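Local coordinates for type III secretion system effector protein ExoU (Pseudomonas fluorescens, PDB 4QMK) that probably hydrolyses host membrane phospholipids as a patatin-like phospholipase delivered by type III secretion, with a domain that binds phosphatidylinositol 4,5-bisphosphate and directs it to the plasma membrane, at residues 470-475 against 513-518; 521-526 against 554-559. All blocks are in the same frame, centred on the assembly; numbering follows the deposited sequence.

Interaction 1 of 2, residues 470-475 against 513-518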
loop_
_atom_site.group_PDB
_atom_site.type_symbol
_atom_site.label_atom_id
_atom_site.label_comp_id
_atom_site.label_asym_id
_atom_site.label_seq_id
_atom_site.Cartn_x
_atom_site.Cartn_y
_atom_site.Cartn_z
ATOM N N LEU A 470 -45.418 2.122 -10.507
ATOM C CA LEU A 470 -44.935 1.327 -9.348
ATOM C C LEU A 470 -44.711 -0.146 -9.722
ATOM O O LEU A 470 -43.767 -0.777 -9.258
ATOM C CB LEU A 470 -45.889 1.412 -8.135
ATOM C CG LEU A 470 -45.978 2.793 -7.469
ATOM C CD1 LEU A 470 -47.171 2.912 -6.559
ATOM C CD2 LEU A 470 -44.724 3.172 -6.707
ATOM N N ARG A 471 -45.569 -0.695 -10.555
ATOM C CA ARG A 471 -45.416 -2.085 -10.948
ATOM C C ARG A 471 -44.112 -2.267 -11.672
ATOM O O ARG A 471 -43.398 -3.221 -11.399
ATOM C CB ARG A 471 -46.594 -2.543 -11.823
ATOM C CG ARG A 471 -46.719 -4.031 -11.991
ATOM C CD ARG A 471 -47.078 -4.743 -10.703
ATOM N NE ARG A 471 -47.743 -6.060 -10.923
ATOM C CZ ARG A 471 -47.105 -7.226 -11.079
ATOM N NH1 ARG A 471 -45.777 -7.305 -11.038
ATOM N NH2 ARG A 471 -47.796 -8.323 -11.284
ATOM N N PHE A 472 -43.786 -1.387 -12.610
ATOM C CA PHE A 472 -42.527 -1.547 -13.328
ATOM C C PHE A 472 -41.373 -1.524 -12.377
ATOM O O PHE A 472 -40.417 -2.282 -12.530
ATOM C CB PHE A 472 -42.321 -0.450 -14.386
ATOM C CG PHE A 472 -40.927 -0.427 -14.953
ATOM C CD1 PHE A 472 -40.588 -1.245 -15.988
ATOM C CD2 PHE A 472 -39.942 0.380 -14.375
ATOM C CE1 PHE A 472 -39.302 -1.241 -16.497
ATOM C CE2 PHE A 472 -38.647 0.378 -14.858
ATOM C CZ PHE A 472 -38.326 -0.418 -15.938
ATOM N N ARG A 473 -41.442 -0.648 -11.376
ATOM C CA ARG A 473 -40.340 -0.567 -10.407
ATOM C C ARG A 473 -40.252 -1.803 -9.548
ATOM O O ARG A 473 -39.146 -2.248 -9.272
ATOM C CB ARG A 473 -40.414 0.675 -9.536
ATOM C CG ARG A 473 -40.002 1.942 -10.289
ATOM C CD ARG A 473 -38.503 2.024 -10.513
ATOM N NE ARG A 473 -37.810 2.365 -9.251
ATOM C CZ ARG A 473 -37.627 3.601 -8.807
ATOM N NH1 ARG A 473 -38.056 4.624 -9.495
ATOM N NH2 ARG A 473 -37.020 3.799 -7.658
ATOM N N LYS A 474 -41.391 -2.402 -9.166
ATOM C CA LYS A 474 -41.326 -3.627 -8.379
ATOM C C LYS A 474 -40.707 -4.727 -9.244
ATOM O O LYS A 474 -39.803 -5.430 -8.798
ATOM C CB LYS A 474 -42.698 -4.087 -7.885
ATOM C CG LYS A 474 -42.582 -4.933 -6.642
ATOM C CD LYS A 474 -43.818 -5.744 -6.263
ATOM C CE LYS A 474 -43.506 -6.495 -4.959
ATOM N NZ LYS A 474 -44.522 -7.486 -4.500
ATOM N N ASP A 475 -41.159 -4.878 -10.485
ATOM C CA ASP A 475 -40.572 -5.907 -11.310
ATOM C C ASP A 475 -39.090 -5.657 -11.497
ATOM O O ASP A 475 -38.318 -6.591 -11.490
ATOM C CB ASP A 475 -41.204 -5.992 -12.701
ATOM C CG ASP A 475 -42.654 -6.367 -12.681
ATOM O OD1 ASP A 475 -43.154 -6.984 -11.708
ATOM O OD2 ASP A 475 -43.308 -6.022 -13.669
ATOM N N LEU A 513 -37.895 -6.775 -19.604
ATOM C CA LEU A 513 -38.618 -5.852 -18.741
ATOM C C LEU A 513 -38.874 -4.468 -19.408
ATOM O O LEU A 513 -39.933 -3.858 -19.243
ATOM C CB LEU A 513 -37.820 -5.675 -17.450
ATOM C CG LEU A 513 -38.629 -5.457 -16.230
ATOM C CD1 LEU A 513 -39.332 -6.758 -16.015
ATOM C CD2 LEU A 513 -37.747 -5.124 -15.044
ATOM N N ALA A 514 -37.922 -3.994 -20.170
ATOM C CA ALA A 514 -38.094 -2.717 -20.872
ATOM C C ALA A 514 -39.391 -2.548 -21.672
ATOM O O ALA A 514 -39.772 -3.413 -22.437
ATOM C CB ALA A 514 -36.896 -2.462 -21.784
ATOM N N ARG A 515 -40.067 -1.424 -21.464
ATOM C CA ARG A 515 -41.287 -1.085 -22.197
ATOM C C ARG A 515 -40.957 -0.153 -23.389
ATOM O O ARG A 515 -41.747 -0.013 -24.301
ATOM C CB ARG A 515 -42.252 -0.348 -21.273
ATOM C CG ARG A 515 -42.608 -1.101 -19.985
ATOM C CD ARG A 515 -43.129 -0.152 -18.904
ATOM N NE ARG A 515 -42.043 0.708 -18.391
ATOM C CZ ARG A 515 -42.171 1.639 -17.427
ATOM N NH1 ARG A 515 -43.342 1.893 -16.840
ATOM N NH2 ARG A 515 -41.096 2.337 -17.072
ATOM N N ARG A 516 -39.768 0.438 -23.357
ATOM C CA ARG A 516 -39.342 1.427 -24.309
ATOM C C ARG A 516 -37.845 1.584 -24.134
ATOM O O ARG A 516 -37.289 1.041 -23.190
ATOM C CB ARG A 516 -40.082 2.757 -24.073
ATOM C CG ARG A 516 -40.127 3.204 -22.607
ATOM C CD ARG A 516 -40.916 4.495 -22.355
ATOM N NE ARG A 516 -42.362 4.341 -22.433
ATOM C CZ ARG A 516 -43.187 3.989 -21.413
ATOM N NH1 ARG A 516 -42.744 3.717 -20.180
ATOM N NH2 ARG A 516 -44.498 3.893 -21.629
ATOM N N PRO A 517 -37.170 2.310 -25.046
ATOM C CA PRO A 517 -35.707 2.440 -24.996
ATOM C C PRO A 517 -35.177 3.126 -23.749
ATOM O O PRO A 517 -34.092 2.792 -23.300
ATOM C CB PRO A 517 -35.391 3.271 -26.249
ATOM C CG PRO A 517 -36.532 2.998 -27.186
ATOM C CD PRO A 517 -37.725 2.919 -26.275
ATOM N N GLU A 518 -35.905 4.082 -23.201
ATOM C CA GLU A 518 -35.491 4.738 -21.943
ATOM C C GLU A 518 -35.267 3.712 -20.815
ATOM O O GLU A 518 -34.390 3.898 -19.980
ATOM C CB GLU A 518 -36.572 5.704 -21.401
ATOM C CG GLU A 518 -36.897 7.001 -22.143
ATOM C CD GLU A 518 -38.344 7.493 -21.845
ATOM O OE1 GLU A 518 -38.890 7.118 -20.768
ATOM O OE2 GLU A 518 -38.948 8.253 -22.668
#

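Interaction 2 of 2, residues 521-526 against 554-559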
loop_
_atom_site.group_PDB
_atom_site.type_symbol
_atom_site.label_atom_id
_atom_site.label_comp_id
_atom_site.label_asym_id
_atom_site.label_seq_id
_atom_site.Cartn_x
_atom_site.Cartn_y
_atom_site.Cartn_z
ATOM N N GLU A 521 -31.795 2.134 -20.929
ATOM C CA GLU A 521 -30.773 3.043 -20.394
ATOM C C GLU A 521 -30.866 3.095 -18.885
ATOM O O GLU A 521 -29.857 3.175 -18.179
ATOM C CB GLU A 521 -30.958 4.508 -20.830
ATOM C CG GLU A 521 -31.187 4.852 -22.275
ATOM C CD GLU A 521 -31.390 6.389 -22.420
ATOM O OE1 GLU A 521 -32.554 6.842 -22.674
ATOM O OE2 GLU A 521 -30.398 7.151 -22.205
ATOM N N TRP A 522 -32.088 3.158 -18.393
ATOM C CA TRP A 522 -32.307 3.282 -16.959
ATOM C C TRP A 522 -31.759 2.081 -16.174
ATOM O O TRP A 522 -30.985 2.245 -15.212
ATOM C CB TRP A 522 -33.755 3.500 -16.708
ATOM C CG TRP A 522 -34.103 3.798 -15.306
ATOM C CD1 TRP A 522 -34.297 5.019 -14.764
ATOM C CD2 TRP A 522 -34.455 2.848 -14.289
ATOM N NE1 TRP A 522 -34.702 4.908 -13.448
ATOM C CE2 TRP A 522 -34.796 3.574 -13.145
ATOM C CE3 TRP A 522 -34.561 1.448 -14.259
ATOM C CZ2 TRP A 522 -35.203 2.964 -12.002
ATOM C CZ3 TRP A 522 -34.937 0.827 -13.055
ATOM C CH2 TRP A 522 -35.244 1.575 -11.977
ATOM N N LEU A 523 -32.082 0.884 -16.623
ATOM C CA LEU A 523 -31.619 -0.320 -15.966
ATOM C C LEU A 523 -30.133 -0.370 -16.042
ATOM O O LEU A 523 -29.479 -0.870 -15.122
ATOM C CB LEU A 523 -32.193 -1.561 -16.650
ATOM C CG LEU A 523 -33.705 -1.669 -16.483
ATOM C CD1 LEU A 523 -34.252 -2.484 -17.597
ATOM C CD2 LEU A 523 -34.044 -2.252 -15.111
ATOM N N GLY A 524 -29.592 0.088 -17.167
ATOM C CA GLY A 524 -28.146 0.117 -17.327
ATOM C C GLY A 524 -27.454 1.013 -16.286
ATOM O O GLY A 524 -26.365 0.701 -15.808
ATOM N N LYS A 525 -28.103 2.119 -15.929
ATOM C CA LYS A 525 -27.596 2.973 -14.859
ATOM C C LYS A 525 -27.634 2.216 -13.575
ATOM O O LYS A 525 -26.740 2.351 -12.767
ATOM C CB LYS A 525 -28.436 4.230 -14.606
ATOM C CG LYS A 525 -28.802 5.141 -15.761
ATOM C CD LYS A 525 -27.638 5.802 -16.358
ATOM C CE LYS A 525 -28.065 6.620 -17.567
ATOM N NZ LYS A 525 -28.874 7.776 -17.149
ATOM N N ARG A 526 -28.707 1.467 -13.325
ATOM C CA ARG A 526 -28.837 0.755 -11.990
ATOM C C ARG A 526 -27.768 -0.263 -11.818
ATOM O O ARG A 526 -27.281 -0.479 -10.711
ATOM C CB ARG A 526 -30.184 0.104 -11.808
ATOM C CG ARG A 526 -31.381 1.057 -11.832
ATOM C CD ARG A 526 -31.373 2.205 -10.831
ATOM N NE ARG A 526 -30.308 3.243 -10.899
ATOM C CZ ARG A 526 -30.293 4.327 -11.678
ATOM N NH1 ARG A 526 -29.297 5.213 -11.540
ATOM N NH2 ARG A 526 -31.235 4.538 -12.603
ATOM N N SER A 554 -26.576 -8.749 -24.387
ATOM C CA SER A 554 -27.685 -8.308 -23.558
ATOM C C SER A 554 -27.764 -6.795 -23.831
ATOM O O SER A 554 -26.736 -6.088 -23.782
ATOM C CB SER A 554 -27.391 -8.504 -22.060
ATOM O OG SER A 554 -28.351 -7.815 -21.285
ATOM N N LYS A 555 -28.938 -6.268 -24.107
ATOM C CA LYS A 555 -29.043 -4.854 -24.382
ATOM C C LYS A 555 -28.832 -4.002 -23.166
ATOM O O LYS A 555 -28.307 -2.873 -23.263
ATOM C CB LYS A 555 -30.354 -4.525 -25.045
ATOM C CG LYS A 555 -30.411 -5.132 -26.409
ATOM C CD LYS A 555 -31.398 -4.442 -27.315
ATOM C CE LYS A 555 -31.132 -4.896 -28.743
ATOM N NZ LYS A 555 -32.210 -4.409 -29.640
ATOM N N VAL A 556 -29.201 -4.514 -22.013
ATOM C CA VAL A 556 -29.001 -3.754 -20.786
ATOM C C VAL A 556 -27.529 -3.726 -20.436
ATOM O O VAL A 556 -27.031 -2.721 -19.940
ATOM C CB VAL A 556 -29.788 -4.337 -19.623
ATOM C CG1 VAL A 556 -29.354 -3.717 -18.318
ATOM C CG2 VAL A 556 -31.251 -4.080 -19.835
ATOM N N LEU A 557 -26.823 -4.823 -20.699
ATOM C CA LEU A 557 -25.426 -4.889 -20.360
ATOM C C LEU A 557 -24.603 -3.964 -21.233
ATOM O O LEU A 557 -23.799 -3.202 -20.742
ATOM C CB LEU A 557 -24.916 -6.299 -20.457
ATOM C CG LEU A 557 -23.454 -6.488 -20.009
ATOM C CD1 LEU A 557 -23.224 -5.971 -18.605
ATOM C CD2 LEU A 557 -23.059 -7.944 -20.121
ATOM N N THR A 558 -24.807 -4.036 -22.532
ATOM C CA THR A 558 -24.107 -3.166 -23.455
ATOM C C THR A 558 -24.272 -1.719 -23.012
ATOM O O THR A 558 -23.349 -0.913 -23.107
ATOM C CB THR A 558 -24.731 -3.299 -24.857
ATOM O OG1 THR A 558 -24.650 -4.663 -25.245
ATOM C CG2 THR A 558 -24.047 -2.443 -25.882
ATOM N N SER A 559 -25.484 -1.390 -22.569
ATOM C CA SER A 559 -25.826 -0.038 -22.186
ATOM C C SER A 559 -25.121 0.366 -20.925
ATOM O O SER A 559 -24.611 1.498 -20.834
ATOM C CB SER A 559 -27.294 0.064 -21.961
ATOM O OG SER A 559 -27.705 1.392 -21.855
HETATM O O HOH W 1 -27.480 2.589 -19.341
#

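Interaction 1 of 2, residues 470-475 against 513-518
Helix 464-491, at residues 470-475, packs against the bend 513-518 that leads into helix 517-526, and the backbones come nearest at Asp475 and Leu513, whose CA atoms lie 7.7 Å apart. The main meeting is that of Phe472 with Arg515, a cation-pi stack in which the guanidinium lies flat on one face of the ring. Arg515 CZ sits 3.8 Å from the centroid of the Phe472 ring, and the two planes differ by 5°. Phe472 holds CG anti to its backbone N (chi1 169°), which carries the ring out to the arginine, while Arg515 bends at chi3 (-70°) to bring its NH2 above the ring centre. In the ring plane, at the edge, Leu513 O approaches Phe472 CE1 at 3.8 Å. Leu513 CD1 meets Asp475 CB at 3.9 Å, and CD2 rests on the backbone of Asp475, whose carboxylate turns back to a salt bridge with Arg471.

Arginine suits this place because its flat cation can cover an aromatic face while its N-H groups bond at the rim: NE pairs with Asp519 and NH1 with Glu468 in salt bridges, and NH1 also hydrogen-bonds Asn442. On the opposite face, Arg516 NH1 lies 3.5 Å above the plane of the Arg515 guanidinium. The partners should fix the rotation of the group, and Asp519 and Glu468 probably offset the charge of the stacked cations.

Interaction 2 of 2, residues 521-526 against 554-559
A helix-helix crossing joins the C-terminal part of helix 517-526 to the first turn of the long helix 555-585, with Leu523 and Gly524 facing Val556. The axes of the two short segments approach to 8.0 Å and cross at -63°. Gly524 lies at the closest point, its CA 5.3 Å from that of Val556; this bare alpha-carbon faces Ser559 OG and Val556 O, where a side chain would have little room. Val556 sets both branches against the first helix. CG1, anti to the backbone N (chi1 168°), reaches Leu523 CB at 3.9 Å and also lies over Gly524 N, whereas CG2 touches Leu523 CD1 at 4.1 Å. The short, forked valine thus offers one methyl to each part of Leu523, which extends the apolar surface toward Leu510 and Ala476 of the neighbouring helices 501-513 and 464-491.

One turn on along helix 555-585, at Ser559, the contact becomes polar. Ser559 OG passes 3.8 Å from Glu521 CA, and a water connects the helices by donating to Glu521 O at 2.7 Å and bonding Ser559 OG at 2.8 Å. Serine supplies a short polar group for this water.

Helix 555-585 starts at Ser554, the N-cap, whose OG accepts a weak bond from Leu557 N and also bonds Asp511 of helix 501-513. Asp511 accepts from Lys555 N and Val556 N as well, holding the helix start against its neighbour. Ser554 O takes two donors, Thr558 N and Thr558 OG1, from opposite faces of its plane. A glycine at the point of nearest backbone approach is a familiar feature of close helix-helix crossings, here joining two helices of the helical C-terminal region.

From the N terminus, helix 464-491 comes first; the chain then turns back through helix 501-513, and interaction 1 closes this largely helical excursion where the bend at 513-518 returns to the helix. Helix 517-526 follows directly and carries one side of interaction 2, which closes a second excursion, through helix 533-544 and an unmodelled stretch, at the start of helix 555-585. The two closures run in series, neither nested nor crossed. Their centres lie about 12 Å apart, and Trp522 of helix 517-526 packs against Arg473 and Phe472, so that the two contacts touch. Helix 517-526 thus ties helix 464-491 to helix 555-585 within the helical C-terminal region.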